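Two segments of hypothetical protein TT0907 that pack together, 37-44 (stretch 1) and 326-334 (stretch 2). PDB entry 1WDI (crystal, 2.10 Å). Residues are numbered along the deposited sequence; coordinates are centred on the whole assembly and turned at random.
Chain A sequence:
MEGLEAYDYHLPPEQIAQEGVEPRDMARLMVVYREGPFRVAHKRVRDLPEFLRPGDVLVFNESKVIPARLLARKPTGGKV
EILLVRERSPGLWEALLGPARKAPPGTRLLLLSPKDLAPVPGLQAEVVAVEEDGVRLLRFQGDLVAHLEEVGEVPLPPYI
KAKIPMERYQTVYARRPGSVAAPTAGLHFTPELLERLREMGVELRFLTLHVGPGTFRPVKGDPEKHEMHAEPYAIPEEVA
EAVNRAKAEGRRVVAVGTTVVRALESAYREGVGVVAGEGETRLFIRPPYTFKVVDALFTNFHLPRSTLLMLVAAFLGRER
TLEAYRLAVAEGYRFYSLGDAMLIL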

ATOM      1  N   PRO A  37      17.556  21.635  13.060  1.00 27.80           N
ATOM      2  CA  PRO A  37      17.884  22.306  11.799  1.00 27.07           C
ATOM      3  C   PRO A  37      17.645  21.431  10.576  1.00 27.44           C
ATOM      4  O   PRO A  37      17.596  20.200  10.672  1.00 27.85           O
ATOM      5  CB  PRO A  37      19.369  22.633  11.952  1.00 27.22           C
ATOM      6  CG  PRO A  37      19.566  22.712  13.428  1.00 29.26           C
ATOM      7  CD  PRO A  37      18.744  21.553  13.927  1.00 27.91           C
ATOM      8  N   PHE A  38      17.495  22.077   9.426  1.00 24.63           N
ATOM      9  CA  PHE A  38      17.317  21.358   8.178  1.00 23.98           C
ATOM     10  C   PHE A  38      18.619  20.577   7.975  1.00 24.90           C
ATOM     11  O   PHE A  38      19.700  21.152   8.006  1.00 24.39           O
ATOM     12  CB  PHE A  38      17.140  22.340   7.020  1.00 22.66           C
ATOM     13  CG  PHE A  38      16.961  21.679   5.679  1.00 21.58           C
ATOM     14  CD1 PHE A  38      15.709  21.225   5.273  1.00 21.90           C
ATOM     15  CD2 PHE A  38      18.044  21.513   4.821  1.00 18.99           C
ATOM     16  CE1 PHE A  38      15.534  20.619   4.029  1.00 22.23           C
ATOM     17  CE2 PHE A  38      17.884  20.909   3.575  1.00 20.47           C
ATOM     18  CZ  PHE A  38      16.628  20.461   3.175  1.00 21.89           C
ATOM     19  N   ARG A  39      18.513  19.271   7.784  1.00 24.14           N
ATOM     20  CA  ARG A  39      19.694  18.449   7.563  1.00 26.55           C
ATOM     21  C   ARG A  39      19.277  17.112   6.981  1.00 25.65           C
ATOM     22  O   ARG A  39      18.270  16.527   7.385  1.00 24.32           O
ATOM     23  CB  ARG A  39      20.478  18.246   8.868  1.00 28.44           C
ATOM     24  CG  ARG A  39      19.738  17.506   9.963  1.00 27.27           C
ATOM     25  CD  ARG A  39      20.543  17.530  11.260  1.00 30.18           C
ATOM     26  NE  ARG A  39      19.917  16.740  12.316  1.00 28.76           N
ATOM     27  CZ  ARG A  39      18.755  17.033  12.894  1.00 30.00           C
ATOM     28  NH1 ARG A  39      18.067  18.116  12.531  1.00 25.01           N
ATOM     29  NH2 ARG A  39      18.271  16.229  13.832  1.00 27.92           N
ATOM     30  N   VAL A  40      20.044  16.650   6.006  1.00 24.18           N
ATOM     31  CA  VAL A  40      19.749  15.392   5.358  1.00 25.95           C
ATOM     32  C   VAL A  40      21.023  14.581   5.181  1.00 26.39           C
ATOM     33  O   VAL A  40      22.134  15.109   5.253  1.00 25.43           O
ATOM     34  CB  VAL A  40      19.119  15.615   3.959  1.00 26.82           C
ATOM     35  CG1 VAL A  40      17.888  16.509   4.067  1.00 26.98           C
ATOM     36  CG2 VAL A  40      20.143  16.242   3.025  1.00 29.66           C
ATOM     37  N   ALA A  41      20.848  13.284   4.975  1.00 25.17           N
ATOM     38  CA  ALA A  41      21.970  12.399   4.723  1.00 23.45           C
ATOM     39  C   ALA A  41      21.614  11.769   3.390  1.00 22.96           C
ATOM     40  O   ALA A  41      20.476  11.349   3.186  1.00 21.80           O
ATOM     41  CB  ALA A  41      22.076  11.330   5.813  1.00 23.20           C
ATOM     42  N   HIS A  42      22.569  11.740   2.467  1.00 22.72           N
ATOM     43  CA  HIS A  42      22.336  11.146   1.161  1.00 20.34           C
ATOM     44  C   HIS A  42      22.912   9.739   1.211  1.00 22.03           C
ATOM     45  O   HIS A  42      24.123   9.542   1.114  1.00 18.90           O
ATOM     46  CB  HIS A  42      23.002  11.995   0.076  1.00 20.30           C
ATOM     47  CG  HIS A  42      22.404  13.361  -0.050  1.00 22.28           C
ATOM     48  ND1 HIS A  42      21.103  13.566  -0.458  1.00 19.65           N
ATOM     49  CD2 HIS A  42      22.900  14.586   0.251  1.00 21.57           C
ATOM     50  CE1 HIS A  42      20.822  14.856  -0.401  1.00 22.39           C
ATOM     51  NE2 HIS A  42      21.895  15.497   0.027  1.00 22.18           N
ATOM     52  N   LYS A  43      22.018   8.768   1.378  1.00 19.51           N
ATOM     53  CA  LYS A  43      22.396   7.367   1.501  1.00 20.89           C
ATOM     54  C   LYS A  43      21.732   6.478   0.463  1.00 21.86           C
ATOM     55  O   LYS A  43      21.312   6.927  -0.606  1.00 22.51           O
ATOM     56  CB  LYS A  43      22.001   6.860   2.896  1.00 21.99           C
ATOM     57  CG  LYS A  43      22.698   7.567   4.060  1.00 24.14           C
ATOM     58  CD  LYS A  43      24.097   7.003   4.279  1.00 23.16           C
ATOM     59  CE  LYS A  43      24.893   7.848   5.265  1.00 27.14           C
ATOM     60  NZ  LYS A  43      26.220   7.231   5.562  1.00 27.38           N
ATOM     61  N   ARG A  44      21.671   5.197   0.800  1.00 22.06           N
ATOM     62  CA  ARG A  44      21.026   4.190  -0.024  1.00 21.24           C
ATOM     63  C   ARG A  44      20.122   3.430   0.931  1.00 20.32           C
ATOM     64  O   ARG A  44      20.328   3.472   2.143  1.00 19.45           O
ATOM     65  CB  ARG A  44      22.076   3.276  -0.673  1.00 22.85           C
ATOM     66  CG  ARG A  44      22.713   3.964  -1.878  1.00 24.43           C
ATOM     67  CD  ARG A  44      23.853   3.219  -2.554  1.00 26.12           C
ATOM     68  NE  ARG A  44      24.216   3.959  -3.762  1.00 31.80           N
ATOM     69  CZ  ARG A  44      25.281   3.724  -4.519  1.00 34.79           C
ATOM     70  NH1 ARG A  44      26.127   2.750  -4.210  1.00 41.11           N
ATOM     71  NH2 ARG A  44      25.501   4.474  -5.587  1.00 31.56           N
ATOM     72  N   ARG A 326      12.811  19.688  -3.276  1.00 21.71           N
ATOM     73  CA  ARG A 326      13.560  20.486  -4.239  1.00 24.33           C
ATOM     74  C   ARG A 326      15.004  19.990  -4.225  1.00 22.65           C
ATOM     75  O   ARG A 326      15.638  19.879  -5.270  1.00 25.70           O
ATOM     76  CB  ARG A 326      13.496  21.968  -3.864  1.00 24.19           C
ATOM     77  CG  ARG A 326      12.971  22.857  -4.975  1.00 29.87           C
ATOM     78  CD  ARG A 326      11.907  23.815  -4.461  1.00 27.45           C
ATOM     79  NE  ARG A 326      12.399  24.649  -3.369  1.00 26.68           N
ATOM     80  CZ  ARG A 326      11.627  25.116  -2.396  1.00 26.38           C
ATOM     81  NH1 ARG A 326      10.329  24.826  -2.389  1.00 23.66           N
ATOM     82  NH2 ARG A 326      12.149  25.852  -1.425  1.00 25.26           N
ATOM     83  N   LEU A 327      15.514  19.678  -3.038  1.00 23.21           N
ATOM     84  CA  LEU A 327      16.875  19.170  -2.904  1.00 22.15           C
ATOM     85  C   LEU A 327      16.982  17.829  -3.629  1.00 22.11           C
ATOM     86  O   LEU A 327      17.947  17.578  -4.347  1.00 22.78           O
ATOM     87  CB  LEU A 327      17.249  18.981  -1.426  1.00 22.02           C
ATOM     88  CG  LEU A 327      18.664  18.426  -1.175  1.00 23.18           C
ATOM     89  CD1 LEU A 327      19.693  19.449  -1.661  1.00 23.67           C
ATOM     90  CD2 LEU A 327      18.878  18.129   0.313  1.00 21.71           C
ATOM     91  N   ALA A 328      15.985  16.970  -3.435  1.00 21.81           N
ATOM     92  CA  ALA A 328      15.962  15.655  -4.074  1.00 21.68           C
ATOM     93  C   ALA A 328      16.035  15.821  -5.586  1.00 22.56           C
ATOM     94  O   ALA A 328      16.780  15.107  -6.269  1.00 22.30           O
ATOM     95  CB  ALA A 328      14.695  14.903  -3.692  1.00 19.72           C
ATOM     96  N   VAL A 329      15.252  16.757  -6.110  1.00 22.33           N
ATOM     97  CA  VAL A 329      15.259  17.016  -7.543  1.00 24.48           C
ATOM     98  C   VAL A 329      16.663  17.461  -7.972  1.00 24.49           C
ATOM     99  O   VAL A 329      17.258  16.883  -8.878  1.00 24.57           O
ATOM    100  CB  VAL A 329      14.250  18.124  -7.925  1.00 25.46           C
ATOM    101  CG1 VAL A 329      14.436  18.517  -9.396  1.00 24.92           C
ATOM    102  CG2 VAL A 329      12.826  17.633  -7.691  1.00 26.88           C
ATOM    103  N   ALA A 330      17.187  18.483  -7.302  1.00 26.19           N
ATOM    104  CA  ALA A 330      18.512  19.015  -7.614  1.00 27.10           C
ATOM    105  C   ALA A 330      19.628  17.976  -7.485  1.00 26.91           C
ATOM    106  O   ALA A 330      20.619  18.037  -8.214  1.00 26.82           O
ATOM    107  CB  ALA A 330      18.811  20.211  -6.718  1.00 27.89           C
ATOM    108  N   GLU A 331      19.471  17.028  -6.564  1.00 26.75           N
ATOM    109  CA  GLU A 331      20.483  15.994  -6.350  1.00 26.07           C
ATOM    110  C   GLU A 331      20.342  14.757  -7.235  1.00 25.86           C
ATOM    111  O   GLU A 331      21.037  13.757  -7.035  1.00 27.59           O
ATOM    112  CB  GLU A 331      20.510  15.575  -4.876  1.00 25.40           C
ATOM    113  CG  GLU A 331      21.186  16.576  -3.943  1.00 29.63           C
ATOM    114  CD  GLU A 331      22.648  16.829  -4.309  1.00 35.06           C
ATOM    115  OE1 GLU A 331      23.371  15.856  -4.614  1.00 34.55           O
ATOM    116  OE2 GLU A 331      23.080  18.001  -4.279  1.00 40.01           O
ATOM    117  N   GLY A 332      19.443  14.822  -8.210  1.00 25.63           N
ATOM    118  CA  GLY A 332      19.267  13.705  -9.122  1.00 25.63           C
ATOM    119  C   GLY A 332      18.506  12.475  -8.639  1.00 26.04           C
ATOM    120  O   GLY A 332      18.601  11.422  -9.264  1.00 25.06           O
ATOM    121  N   TYR A 333      17.757  12.581  -7.545  1.00 25.00           N
ATOM    122  CA  TYR A 333      16.995  11.426  -7.067  1.00 25.13           C
ATOM    123  C   TYR A 333      15.946  11.036  -8.096  1.00 23.95           C
ATOM    124  O   TYR A 333      15.507  11.872  -8.887  1.00 24.12           O
ATOM    125  CB  TYR A 333      16.273  11.729  -5.751  1.00 21.80           C
ATOM    126  CG  TYR A 333      17.148  11.684  -4.525  1.00 22.61           C
ATOM    127  CD1 TYR A 333      18.040  12.719  -4.235  1.00 21.18           C
ATOM    128  CD2 TYR A 333      17.086  10.601  -3.649  1.00 21.73           C
ATOM    129  CE1 TYR A 333      18.845  12.675  -3.097  1.00 19.84           C
ATOM    130  CE2 TYR A 333      17.888  10.548  -2.513  1.00 21.69           C
ATOM    131  CZ  TYR A 333      18.762  11.589  -2.244  1.00 19.35           C
ATOM    132  OH  TYR A 333      19.540  11.539  -1.111  1.00 17.25           O
ATOM    133  N   ARG A 334      15.549   9.769  -8.082  1.00 22.72           N
ATOM    134  CA  ARG A 334      14.521   9.280  -8.994  1.00 25.49           C
ATOM    135  C   ARG A 334      13.211   9.277  -8.199  1.00 26.38           C
ATOM    136  O   ARG A 334      13.208   8.987  -6.999  1.00 26.13           O
ATOM    137  CB  ARG A 334      14.879   7.875  -9.495  1.00 25.81           C
ATOM    138  CG  ARG A 334      16.137   7.835 -10.376  1.00 27.08           C
ATOM    139  CD  ARG A 334      16.571   6.397 -10.653  1.00 26.85           C
ATOM    140  NE  ARG A 334      16.642   5.655  -9.398  1.00 28.37           N
ATOM    141  CZ  ARG A 334      15.929   4.569  -9.121  1.00 28.01           C
ATOM    142  NH1 ARG A 334      15.086   4.073 -10.022  1.00 26.27           N
ATOM    143  NH2 ARG A 334      16.031   3.999  -7.924  1.00 27.53           N
TER
HETATM  144  O   HOH W   1      21.398   9.514  -1.746  1.00 20.45           O

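How does the start of stretch 1 meet the helix? Pro-37 makes no contact with stretch 2, but Phe-38 directs its CA-to-CB bond toward it, and with chi1 in the t well its ring reaches Leu-327. The closest atoms are Phe-38 CZ and Leu-327 CD2, 4.3 Å apart, with the methyl near the plane of the ring, at its edge. This is a loose apolar approach that covers little surface. Arg-39 points away; its NH1 instead donates a hydrogen bond to the carbonyl O of Pro-37 at 2.8 Å, which ties its side chain back to its own segment.

What does the strand contribute once it begins at Val-40? The alternation of an extended chain now governs which residues take part: Val-40 and His-42 point toward stretch 2, while Ala-41 and Lys-43 point away. Val-40, in the m rotamer, places CG2 3.5 Å from CD2 of Leu-327, a tight van der Waals contact. The same leucine methyl therefore meets both Phe-38 and Val-40. The CA-to-CB bond of Leu-327 points toward stretch 1, and its side chain, with chi1 t and chi2 p, helps to span the gap between the backbones, where the CA atoms of Val-40 and Leu-327 are 9.5 Å apart.

Why is His-42 the centre of the contact? It has the largest area covered by the other stretch, and its ring touches three residues. His-42 CE1 lies 3.9 Å from Leu-327 CD2, which sits at the ring edge, and 4.0 Å from Glu-331 CG, so the aliphatic part of the glutamate packs here just as the chain leaves the helix. The polar link is a short hydrogen bond between His-42 ND1 and Tyr-333 OH, 2.6 Å long and nearly straight at 173°; either atom could be the donor. Each partner lies near the plane of the other's ring, so the two rings meet rim to rim rather than stacking, with centroids 5.7 Å apart and planes at 48°.

How does the contact continue beyond His-42? The CA-to-CB bond of Lys-43 points away from stretch 2, and its NZ is hydrogen-bonded elsewhere in the structure, but its backbone is linked to stretch 2 through water 1. That water donates a hydrogen bond from its O to Lys-43 O at 2.8 Å and forms another with Tyr-333 OH, also at 2.8 Å. The tyrosine hydroxyl thus joins stretch 1 twice, directly through the imidazole and indirectly through the water. Arg-44, the last residue of the stretch, lies out of reach.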